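PDB 7DRG: PA0821 from Pseudomonas aeruginosa, which probably acts as the immunity protein that protects its producer from a putative VRR-NUC-domain effector of the type VI secretion system. Local coordinates for residues L18-N23 with H182-S187; G22-L25 with G29-D32; S190-E195 with E316-G321. All blocks are in the same frame, centred on the assembly; numbering follows the deposited sequence.

All three contacts lie on the same side of the chain's centre and border helix 191-204. Contacts 1 and 2 share Gly22 and Asn23, with centres about 11 Å apart, and Ala21 CB packs on Pro30 CB at 4.0 Å. Contact 3 is about 12 Å from contact 1 and 13 Å from contact 2, centre to centre. The backbone N of Asn23 joins contact 3 to contacts 1 and 2 through a probable hydrogen bond of 2.9 Å to Asp194 OD1. Strand 182-186 leads along the chain into helix 191-204, linking contacts 1 and 3. Contacts 2 and 3 also both touch the second subunit.

Contact 1 of 3, residues L18-N23 with H182-S187; sequences LEIAGN and HAYNLS
Ile20 and Tyr184 make the apolar part of this contact. The end of the isoleucine chain, CD1, meets the tyrosine ring 3.8 Å from Tyr184 CE1 and 4.1 Å from Tyr184 CZ. The methyl approaches obliquely, and the two side chains cross at about a right angle. The torsions of Ile20 account for its reach: CG1 lies opposite the carbonyl carbon (chi1 -53°), and CD1 continues in an extended line (chi2 178°), so the longer branch projects to the ring while CG2 is anti to the backbone N. Both side chains leave the backbone toward the other segment and both residues are buried.

The backbones stay well apart, with the nearest CA atoms, those of Leu18 and Tyr184, 8.7 Å from each other, and no hydrogen bond joins the segments directly. Strands 19-22 and 182-186 instead each pair antiparallel with strand 34-46. Ile20 is tied by backbone bonds to Gly35 and Ala36 of that strand, and Tyr184 packs on its Leu38. The isoleucine-tyrosine contact is thus a side-chain link between two strands that share a partner, on a face covered by helix 191-204, where Ile20 meets Ser197 and Tyr184 meets Met201.

The polar end of the tyrosine is held by the residue just before Leu18: Tyr184 OH is hydrogen-bonded to Leu17 O, which anchors the end of the ring to the backbone leading into strand 19-22. Leu18 O is a loose van der Waals neighbour of the ring, approaching obliquely to 4.3 Å from Tyr184 CE1. Although the side chain of Leu18 leaves in the direction away from the tyrosine, the residue still loses about 24 Å² of surface to segment 182-187.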
ATOM      1  N   LEU B  18       3.379  10.282   8.263  1.00 36.74           N
ATOM      2  CA  LEU B  18       3.883  10.553   9.610  1.00 30.22           C
ATOM      3  C   LEU B  18       2.838  10.250  10.674  1.00 34.64           C
ATOM      4  O   LEU B  18       3.152   9.653  11.705  1.00 29.57           O
ATOM      5  CB  LEU B  18       4.341  12.008   9.728  1.00 35.21           C
ATOM      6  CG  LEU B  18       5.386  12.458   8.711  1.00 38.76           C
ATOM      7  CD1 LEU B  18       5.745  13.938   8.939  1.00 43.12           C
ATOM      8  CD2 LEU B  18       6.640  11.574   8.794  1.00 36.70           C
ATOM      9  N   GLU B  19       1.594  10.641  10.438  1.00 33.00           N
ATOM     10  CA  GLU B  19       0.499  10.407  11.366  1.00 29.25           C
ATOM     11  C   GLU B  19      -0.643   9.788  10.579  1.00 29.92           C
ATOM     12  O   GLU B  19      -0.897  10.191   9.441  1.00 29.21           O
ATOM     13  CB  GLU B  19       0.059  11.721  12.022  1.00 35.29           C
ATOM     14  CG  GLU B  19      -0.864  11.587  13.210  1.00 40.52           C
ATOM     15  CD  GLU B  19      -1.176  12.936  13.832  1.00 53.46           C
ATOM     16  OE1 GLU B  19      -2.200  13.547  13.453  1.00 54.87           O
ATOM     17  OE2 GLU B  19      -0.387  13.395  14.683  1.00 51.79           O
ATOM     18  N   ILE B  20      -1.318   8.792  11.153  1.00 21.92           N
ATOM     19  CA  ILE B  20      -2.392   8.099  10.438  1.00 19.41           C
ATOM     20  C   ILE B  20      -3.642   8.076  11.302  1.00 22.47           C
ATOM     21  O   ILE B  20      -3.596   7.650  12.462  1.00 21.19           O
ATOM     22  CB  ILE B  20      -2.004   6.664  10.033  1.00 20.55           C
ATOM     23  CG1 ILE B  20      -0.680   6.654   9.262  1.00 22.84           C
ATOM     24  CG2 ILE B  20      -3.092   6.061   9.141  1.00 24.24           C
ATOM     25  CD1 ILE B  20      -0.226   5.264   8.871  1.00 27.11           C
ATOM     26  N   ALA B  21      -4.768   8.503  10.727  1.00 22.85           N
ATOM     27  CA  ALA B  21      -6.019   8.508  11.469  1.00 25.50           C
ATOM     28  C   ALA B  21      -6.430   7.091  11.842  1.00 19.27           C
ATOM     29  O   ALA B  21      -6.168   6.129  11.113  1.00 22.83           O
ATOM     30  CB  ALA B  21      -7.122   9.175  10.645  1.00 26.89           C
ATOM     31  N   GLY B  22      -7.083   6.971  12.993  1.00 21.24           N
ATOM     32  CA  GLY B  22      -7.503   5.661  13.452  1.00 22.56           C
ATOM     33  C   GLY B  22      -8.490   5.036  12.484  1.00 25.93           C
ATOM     34  O   GLY B  22      -9.351   5.717  11.920  1.00 27.78           O
ATOM     35  N   ASN B  23      -8.341   3.729  12.272  1.00 24.33           N
ATOM     36  CA  ASN B  23      -9.254   2.944  11.452  1.00 22.17           C
ATOM     37  C   ASN B  23      -9.240   3.371   9.985  1.00 24.77           C
ATOM     38  O   ASN B  23     -10.220   3.131   9.264  1.00 28.63           O
ATOM     39  CB  ASN B  23     -10.685   3.020  12.014  1.00 27.93           C
ATOM     40  CG  ASN B  23     -11.486   1.772  11.737  1.00 40.78           C
ATOM     41  OD1 ASN B  23     -11.040   0.664  12.021  1.00 35.18           O
ATOM     42  ND2 ASN B  23     -12.678   1.943  11.170  1.00 56.31           N
ATOM     43  N   HIS B 182      12.871   3.090  12.206  1.00 14.99           N
ATOM     44  CA  HIS B 182      11.500   3.541  11.993  1.00 15.32           C
ATOM     45  C   HIS B 182      10.479   2.468  12.353  1.00 15.82           C
ATOM     46  O   HIS B 182      10.647   1.284  12.037  1.00 17.22           O
ATOM     47  CB  HIS B 182      11.304   3.954  10.538  1.00 16.18           C
ATOM     48  CG  HIS B 182      12.040   5.198  10.159  1.00 17.78           C
ATOM     49  ND1 HIS B 182      13.297   5.172   9.599  1.00 19.82           N
ATOM     50  CD2 HIS B 182      11.706   6.505  10.272  1.00 21.07           C
ATOM     51  CE1 HIS B 182      13.700   6.408   9.366  1.00 23.59           C
ATOM     52  NE2 HIS B 182      12.757   7.237   9.770  1.00 20.78           N
ATOM     53  N   ALA B 183       9.407   2.899  13.009  1.00 15.99           N
ATOM     54  CA  ALA B 183       8.271   2.038  13.314  1.00 14.11           C
ATOM     55  C   ALA B 183       7.057   2.915  13.557  1.00 16.30           C
ATOM     56  O   ALA B 183       7.176   4.108  13.848  1.00 17.61           O
ATOM     57  CB  ALA B 183       8.523   1.148  14.537  1.00 16.19           C
ATOM     58  N   TYR B 184       5.883   2.308  13.430  1.00 16.96           N
ATOM     59  CA  TYR B 184       4.642   2.955  13.831  1.00 17.38           C
ATOM     60  C   TYR B 184       4.259   2.489  15.224  1.00 17.91           C
ATOM     61  O   TYR B 184       4.085   1.287  15.450  1.00 20.24           O
ATOM     62  CB  TYR B 184       3.499   2.651  12.863  1.00 17.40           C
ATOM     63  CG  TYR B 184       3.586   3.456  11.606  1.00 18.29           C
ATOM     64  CD1 TYR B 184       3.148   4.774  11.569  1.00 17.50           C
ATOM     65  CD2 TYR B 184       4.157   2.921  10.461  1.00 19.67           C
ATOM     66  CE1 TYR B 184       3.256   5.524  10.417  1.00 18.80           C
ATOM     67  CE2 TYR B 184       4.258   3.663   9.299  1.00 19.73           C
ATOM     68  CZ  TYR B 184       3.815   4.963   9.289  1.00 23.29           C
ATOM     69  OH  TYR B 184       3.925   5.714   8.142  1.00 26.08           O
ATOM     70  N   ASN B 185       4.117   3.433  16.151  1.00 16.48           N
ATOM     71  CA  ASN B 185       3.378   3.137  17.371  1.00 18.80           C
ATOM     72  C   ASN B 185       1.899   3.144  17.026  1.00 20.05           C
ATOM     73  O   ASN B 185       1.432   4.050  16.335  1.00 19.32           O
ATOM     74  CB  ASN B 185       3.661   4.167  18.463  1.00 18.20           C
ATOM     75  CG  ASN B 185       5.007   3.972  19.112  1.00 19.88           C
ATOM     76  OD1 ASN B 185       5.579   2.881  19.062  1.00 19.73           O
ATOM     77  ND2 ASN B 185       5.511   5.020  19.749  1.00 19.00           N
ATOM     78  N   LEU B 186       1.168   2.135  17.483  1.00 17.32           N
ATOM     79  CA  LEU B 186      -0.268   2.063  17.247  1.00 18.16           C
ATOM     80  C   LEU B 186      -1.023   2.465  18.508  1.00 22.57           C
ATOM     81  O   LEU B 186      -0.457   2.576  19.600  1.00 22.73           O
ATOM     82  CB  LEU B 186      -0.679   0.657  16.806  1.00 17.67           C
ATOM     83  CG  LEU B 186       0.087   0.090  15.609  1.00 20.52           C
ATOM     84  CD1 LEU B 186      -0.492  -1.270  15.221  1.00 24.24           C
ATOM     85  CD2 LEU B 186       0.055   1.048  14.427  1.00 20.60           C
ATOM     86  N   SER B 187      -2.323   2.687  18.338  1.00 21.04           N
ATOM     87  CA  SER B 187      -3.180   3.039  19.455  1.00 20.69           C
ATOM     88  C   SER B 187      -3.046   2.002  20.571  1.00 23.50           C
ATOM     89  O   SER B 187      -3.074   0.795  20.294  1.00 25.39           O
ATOM     90  CB  SER B 187      -4.634   3.126  18.989  1.00 23.06           C
ATOM     91  OG  SER B 187      -5.501   3.147  20.112  1.00 25.95           O
TER

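Contact 2 of 3, residues G22-L25 with G29-D32; sequences GNLL and GPED
Gly22 O receives the backbone N of Glu31 in a fairly straight hydrogen bond of 2.8 Å. The same carbonyl oxygen is approached by Pro30 CA at 3.2 Å in a CA-H...O contact, so consecutive residues of segment 29-32 converge on one acceptor.

At Asn23 the chain takes a left-handed backbone conformation, and the side chain is directed across to the returning segment. Its ND2 donates to Gly29 O at 3.1 Å, with the acceptor close to the amide plane but the donor well out of the plane of the Gly29 carbonyl. The Glu31 carboxylate passes beside this amide, the two planes 36° apart. Glu31 OE2 is 3.4 Å from Asn23 ND2 at a poor angle for bonding, whereas Glu31 OE1 finds a salt-bridge partner in Arg120.

Leu24 starts out pointing away, yet its branch end bends back. CG lies opposite the backbone N (chi1 174°), and the turn at chi2 (71°) sets CD1 4.3 Å from Pro30 CG. This apolar touch accompanies a close passage of the main chains, with Leu24 CA 4.3 Å from Pro30 CA.

Gly22 and Asn23, bonded to Glu31 and Gly29, close the base of the loop that joins strands 19-22 and 34-46, an antiparallel hairpin connection. Asn23 and Glu31 both touch Asn193 of helix 191-204, and Leu25 packs on Pro196 and Ser197 of that helix, while Leu25 and Pro30 meet Ala203 and Arg204 of the second subunit, respectively.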
ATOM      1  N   GLY B  22      -7.083   6.971  12.993  1.00 21.24           N
ATOM      2  CA  GLY B  22      -7.503   5.661  13.452  1.00 22.56           C
ATOM      3  C   GLY B  22      -8.490   5.036  12.484  1.00 25.93           C
ATOM      4  O   GLY B  22      -9.351   5.717  11.920  1.00 27.78           O
ATOM      5  N   ASN B  23      -8.341   3.729  12.272  1.00 24.33           N
ATOM      6  CA  ASN B  23      -9.254   2.944  11.452  1.00 22.17           C
ATOM      7  C   ASN B  23      -9.240   3.371   9.985  1.00 24.77           C
ATOM      8  O   ASN B  23     -10.220   3.131   9.264  1.00 28.63           O
ATOM      9  CB  ASN B  23     -10.685   3.020  12.014  1.00 27.93           C
ATOM     10  CG  ASN B  23     -11.486   1.772  11.737  1.00 40.78           C
ATOM     11  OD1 ASN B  23     -11.040   0.664  12.021  1.00 35.18           O
ATOM     12  ND2 ASN B  23     -12.678   1.943  11.170  1.00 56.31           N
ATOM     13  N   LEU B  24      -8.151   3.986   9.511  1.00 23.67           N
ATOM     14  CA  LEU B  24      -8.151   4.587   8.176  1.00 23.97           C
ATOM     15  C   LEU B  24      -8.277   3.542   7.075  1.00 31.34           C
ATOM     16  O   LEU B  24      -9.006   3.749   6.098  1.00 30.73           O
ATOM     17  CB  LEU B  24      -6.879   5.412   7.960  1.00 26.25           C
ATOM     18  CG  LEU B  24      -6.706   5.972   6.541  1.00 33.75           C
ATOM     19  CD1 LEU B  24      -7.700   7.085   6.259  1.00 29.75           C
ATOM     20  CD2 LEU B  24      -5.292   6.451   6.295  1.00 30.85           C
ATOM     21  N   LEU B  25      -7.561   2.427   7.194  1.00 25.63           N
ATOM     22  CA  LEU B  25      -7.505   1.429   6.124  1.00 29.12           C
ATOM     23  C   LEU B  25      -8.619   0.412   6.255  1.00 26.72           C
ATOM     24  O   LEU B  25      -8.447  -0.782   5.976  1.00 33.50           O
ATOM     25  CB  LEU B  25      -6.134   0.755   6.102  1.00 30.31           C
ATOM     26  CG  LEU B  25      -4.994   1.404   5.300  1.00 38.85           C
ATOM     27  CD1 LEU B  25      -5.256   1.313   3.803  1.00 40.05           C
ATOM     28  CD2 LEU B  25      -4.747   2.855   5.708  1.00 45.21           C
ATOM     29  N   GLY B  29     -13.965   3.367   7.800  1.00 34.57           N
ATOM     30  CA  GLY B  29     -13.266   4.611   7.597  1.00 34.89           C
ATOM     31  C   GLY B  29     -12.724   5.247   8.857  1.00 27.77           C
ATOM     32  O   GLY B  29     -12.925   4.764   9.979  1.00 30.40           O
ATOM     33  N   PRO B  30     -12.060   6.385   8.679  1.00 32.28           N
ATOM     34  CA  PRO B  30     -11.311   6.994   9.782  1.00 28.01           C
ATOM     35  C   PRO B  30     -12.207   7.387  10.941  1.00 38.17           C
ATOM     36  O   PRO B  30     -13.365   7.775  10.767  1.00 37.36           O
ATOM     37  CB  PRO B  30     -10.663   8.225   9.134  1.00 28.52           C
ATOM     38  CG  PRO B  30     -11.415   8.443   7.838  1.00 36.05           C
ATOM     39  CD  PRO B  30     -11.833   7.081   7.401  1.00 35.03           C
ATOM     40  N   GLU B  31     -11.650   7.273  12.143  1.00 28.04           N
ATOM     41  CA  GLU B  31     -12.318   7.667  13.374  1.00 29.66           C
ATOM     42  C   GLU B  31     -11.496   8.745  14.066  1.00 35.06           C
ATOM     43  O   GLU B  31     -10.366   9.046  13.675  1.00 31.19           O
ATOM     44  CB  GLU B  31     -12.540   6.460  14.292  1.00 30.03           C
ATOM     45  CG  GLU B  31     -13.627   5.533  13.781  1.00 40.05           C
ATOM     46  CD  GLU B  31     -13.628   4.182  14.467  1.00 48.89           C
ATOM     47  OE1 GLU B  31     -13.023   4.059  15.551  1.00 48.24           O
ATOM     48  OE2 GLU B  31     -14.235   3.240  13.913  1.00 49.10           O
ATOM     49  N   ASP B  32     -12.079   9.313  15.121  1.00 33.91           N
ATOM     50  CA  ASP B  32     -11.572  10.546  15.726  1.00 38.57           C
ATOM     51  C   ASP B  32     -10.476  10.263  16.761  1.00 31.61           C
ATOM     52  O   ASP B  32     -10.564  10.654  17.922  1.00 33.92           O
ATOM     53  CB  ASP B  32     -12.729  11.321  16.348  1.00 44.11           C
ATOM     54  CG  ASP B  32     -12.377  12.764  16.644  1.00 56.40           C
ATOM     55  OD1 ASP B  32     -11.372  13.254  16.087  1.00 59.52           O
ATOM     56  OD2 ASP B  32     -13.101  13.402  17.438  1.00 64.31           O
TER

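Contact 3 of 3, residues S190-E195 with E316-G321; sequences SWDNDE and ELRLVG
Glu195 and Asp192 meet the guanidinium of Arg318 at different inclinations. Arg318 turns at chi2 (-88°) and then runs extended, which carries its far end across to segment 190-195. There Glu195 OE1 arrives at the edge, 2.8 Å from Arg318 NH1, with its carboxylate turned 80° from the guanidinium. The Asp192 carboxylate is turned only 34° from the guanidinium plane, and its OD1 sits 3.1 Å from Arg318 NH1. The backbone adds a weak, bent hydrogen bond of 2.9 Å from Arg318 NH2 to Asp192 O. The bonds across the segments are weak, bent or long, though those of both carboxylates are salt bridges. Glu316, from the arginine's own segment, lies side-on: Arg318 NE and NH2 both donate to Glu316 OE2, at 3.1 Å and 2.9 Å, within a few degrees of the guanidinium plane.

Asp192 OD2 is hydrogen-bonded to His313 NE2, and Glu195 OE1 to Gly310 N. The network fastens the first turn of helix 191-204 to the loop between helices 288-297 and 321-328, whose Leu317 and Leu319 pack on Ala199 of helix 191-204 and on Trp322 of the second subunit.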
ATOM      1  N   SER B 190      -6.794   0.470  20.578  1.00 27.02           N
ATOM      2  CA  SER B 190      -7.543   0.208  19.354  1.00 29.29           C
ATOM      3  C   SER B 190      -6.654  -0.305  18.227  1.00 35.44           C
ATOM      4  O   SER B 190      -7.017  -0.182  17.053  1.00 29.33           O
ATOM      5  CB  SER B 190      -8.290   1.465  18.903  1.00 34.80           C
ATOM      6  OG  SER B 190      -9.207   1.901  19.893  1.00 38.22           O
ATOM      7  N   TRP B 191      -5.512  -0.906  18.571  1.00 27.95           N
ATOM      8  CA  TRP B 191      -4.512  -1.298  17.581  1.00 26.01           C
ATOM      9  C   TRP B 191      -5.059  -2.269  16.540  1.00 24.77           C
ATOM     10  O   TRP B 191      -4.549  -2.313  15.413  1.00 24.59           O
ATOM     11  CB  TRP B 191      -3.312  -1.920  18.294  1.00 29.97           C
ATOM     12  CG  TRP B 191      -3.759  -2.832  19.392  1.00 42.97           C
ATOM     13  CD1 TRP B 191      -3.974  -2.496  20.700  1.00 49.48           C
ATOM     14  CD2 TRP B 191      -4.095  -4.217  19.274  1.00 45.60           C
ATOM     15  NE1 TRP B 191      -4.411  -3.591  21.404  1.00 52.75           N
ATOM     16  CE2 TRP B 191      -4.493  -4.661  20.551  1.00 52.19           C
ATOM     17  CE3 TRP B 191      -4.092  -5.127  18.214  1.00 46.92           C
ATOM     18  CZ2 TRP B 191      -4.878  -5.977  20.798  1.00 54.86           C
ATOM     19  CZ3 TRP B 191      -4.478  -6.430  18.458  1.00 52.95           C
ATOM     20  CH2 TRP B 191      -4.865  -6.844  19.740  1.00 56.77           C
ATOM     21  N   ASP B 192      -6.068  -3.072  16.896  1.00 28.14           N
ATOM     22  CA  ASP B 192      -6.633  -3.987  15.910  1.00 29.51           C
ATOM     23  C   ASP B 192      -7.238  -3.227  14.735  1.00 33.21           C
ATOM     24  O   ASP B 192      -7.235  -3.728  13.604  1.00 33.35           O
ATOM     25  CB  ASP B 192      -7.678  -4.898  16.553  1.00 27.72           C
ATOM     26  CG  ASP B 192      -8.087  -6.038  15.642  1.00 39.69           C
ATOM     27  OD1 ASP B 192      -7.222  -6.883  15.320  1.00 36.23           O
ATOM     28  OD2 ASP B 192      -9.272  -6.089  15.250  1.00 52.77           O
ATOM     29  N   ASN B 193      -7.756  -2.017  14.979  1.00 27.55           N
ATOM     30  CA  ASN B 193      -8.224  -1.168  13.887  1.00 28.73           C
ATOM     31  C   ASN B 193      -7.084  -0.683  13.011  1.00 23.87           C
ATOM     32  O   ASN B 193      -7.310  -0.308  11.854  1.00 22.85           O
ATOM     33  CB  ASN B 193      -8.943   0.076  14.417  1.00 35.68           C
ATOM     34  CG  ASN B 193     -10.209  -0.245  15.174  1.00 40.23           C
ATOM     35  OD1 ASN B 193     -10.780  -1.325  15.031  1.00 39.51           O
ATOM     36  ND2 ASN B 193     -10.669   0.712  15.974  1.00 34.66           N
ATOM     37  N   ASP B 194      -5.867  -0.662  13.545  1.00 22.72           N
ATOM     38  CA  ASP B 194      -4.797   0.097  12.940  1.00 23.07           C
ATOM     39  C   ASP B 194      -3.653  -0.748  12.411  1.00 17.82           C
ATOM     40  O   ASP B 194      -2.822  -0.217  11.669  1.00 20.21           O
ATOM     41  CB  ASP B 194      -4.293   1.133  13.953  1.00 23.32           C
ATOM     42  CG  ASP B 194      -5.393   2.105  14.345  1.00 26.80           C
ATOM     43  OD1 ASP B 194      -5.902   2.815  13.453  1.00 27.07           O
ATOM     44  OD2 ASP B 194      -5.803   2.115  15.522  1.00 28.75           O
ATOM     45  N   GLU B 195      -3.600  -2.039  12.736  1.00 21.53           N
ATOM     46  CA  GLU B 195      -2.668  -2.931  12.053  1.00 19.22           C
ATOM     47  C   GLU B 195      -2.764  -2.850  10.534  1.00 18.70           C
ATOM     48  O   GLU B 195      -1.714  -2.936   9.875  1.00 19.48           O
ATOM     49  CB  GLU B 195      -2.880  -4.380  12.514  1.00 21.02           C
ATOM     50  CG  GLU B 195      -2.483  -4.635  13.964  1.00 24.43           C
ATOM     51  CD  GLU B 195      -2.590  -6.096  14.357  1.00 28.38           C
ATOM     52  OE1 GLU B 195      -3.340  -6.842  13.690  1.00 28.21           O
ATOM     53  OE2 GLU B 195      -1.919  -6.503  15.333  1.00 33.72           O
ATOM     54  N   GLU B 316      -9.720  -6.287   5.286  1.00 39.38           N
ATOM     55  CA  GLU B 316      -8.610  -5.369   5.472  1.00 37.13           C
ATOM     56  C   GLU B 316      -7.275  -6.109   5.407  1.00 30.68           C
ATOM     57  O   GLU B 316      -7.191  -7.326   5.600  1.00 28.90           O
ATOM     58  CB  GLU B 316      -8.737  -4.624   6.798  1.00 33.68           C
ATOM     59  CG  GLU B 316      -8.458  -5.465   8.023  1.00 33.38           C
ATOM     60  CD  GLU B 316      -9.661  -6.230   8.538  1.00 40.98           C
ATOM     61  OE1 GLU B 316     -10.739  -6.204   7.899  1.00 38.79           O
ATOM     62  OE2 GLU B 316      -9.520  -6.863   9.604  1.00 38.10           O
ATOM     63  N   LEU B 317      -6.223  -5.340   5.131  1.00 26.37           N
ATOM     64  CA  LEU B 317      -4.880  -5.883   4.981  1.00 26.84           C
ATOM     65  C   LEU B 317      -4.307  -6.295   6.334  1.00 26.96           C
ATOM     66  O   LEU B 317      -4.406  -5.549   7.313  1.00 30.26           O
ATOM     67  CB  LEU B 317      -3.981  -4.835   4.329  1.00 37.12           C
ATOM     68  CG  LEU B 317      -2.833  -5.321   3.452  1.00 44.24           C
ATOM     69  CD1 LEU B 317      -3.386  -5.924   2.173  1.00 37.10           C
ATOM     70  CD2 LEU B 317      -1.881  -4.175   3.147  1.00 45.73           C
ATOM     71  N   ARG B 318      -3.720  -7.492   6.395  1.00 22.55           N
ATOM     72  CA  ARG B 318      -3.060  -7.978   7.605  1.00 24.15           C
ATOM     73  C   ARG B 318      -1.853  -8.814   7.212  1.00 26.15           C
ATOM     74  O   ARG B 318      -1.948  -9.662   6.322  1.00 26.80           O
ATOM     75  CB  ARG B 318      -3.983  -8.848   8.465  1.00 24.01           C
ATOM     76  CG  ARG B 318      -5.316  -8.233   8.835  1.00 25.86           C
ATOM     77  CD  ARG B 318      -5.218  -7.425  10.110  1.00 32.71           C
ATOM     78  NE  ARG B 318      -6.538  -6.953  10.517  1.00 31.48           N
ATOM     79  CZ  ARG B 318      -6.818  -6.435  11.705  1.00 33.19           C
ATOM     80  NH1 ARG B 318      -5.871  -6.328  12.630  1.00 30.75           N
ATOM     81  NH2 ARG B 318      -8.053  -6.032  11.975  1.00 33.19           N
ATOM     82  N   LEU B 319      -0.731  -8.608   7.902  1.00 21.47           N
ATOM     83  CA  LEU B 319       0.465  -9.409   7.641  1.00 23.00           C
ATOM     84  C   LEU B 319       0.370 -10.697   8.447  1.00 25.93           C
ATOM     85  O   LEU B 319       0.838 -10.786   9.585  1.00 25.28           O
ATOM     86  CB  LEU B 319       1.727  -8.625   7.973  1.00 24.58           C
ATOM     87  CG  LEU B 319       2.058  -7.485   7.016  1.00 26.21           C
ATOM     88  CD1 LEU B 319       3.260  -6.721   7.567  1.00 26.47           C
ATOM     89  CD2 LEU B 319       2.339  -8.011   5.625  1.00 32.41           C
ATOM     90  N   VAL B 320      -0.241 -11.711   7.840  1.00 27.40           N
ATOM     91  CA  VAL B 320      -0.415 -13.022   8.445  1.00 27.38           C
ATOM     92  C   VAL B 320       0.175 -14.073   7.515  1.00 28.20           C
ATOM     93  O   VAL B 320       0.312 -13.865   6.306  1.00 28.28           O
ATOM     94  CB  VAL B 320      -1.899 -13.336   8.732  1.00 30.77           C
ATOM     95  CG1 VAL B 320      -2.508 -12.280   9.646  1.00 30.65           C
ATOM     96  CG2 VAL B 320      -2.679 -13.434   7.420  1.00 31.98           C
ATOM     97  N   GLY B 321       0.510 -15.221   8.101  1.00 30.67           N
ATOM     98  CA  GLY B 321       0.940 -16.393   7.360  1.00 34.40           C
ATOM     99  C   GLY B 321       2.027 -16.163   6.331  1.00 34.69           C
ATOM    100  O   GLY B 321       3.126 -15.713   6.667  1.00 28.88           O
TER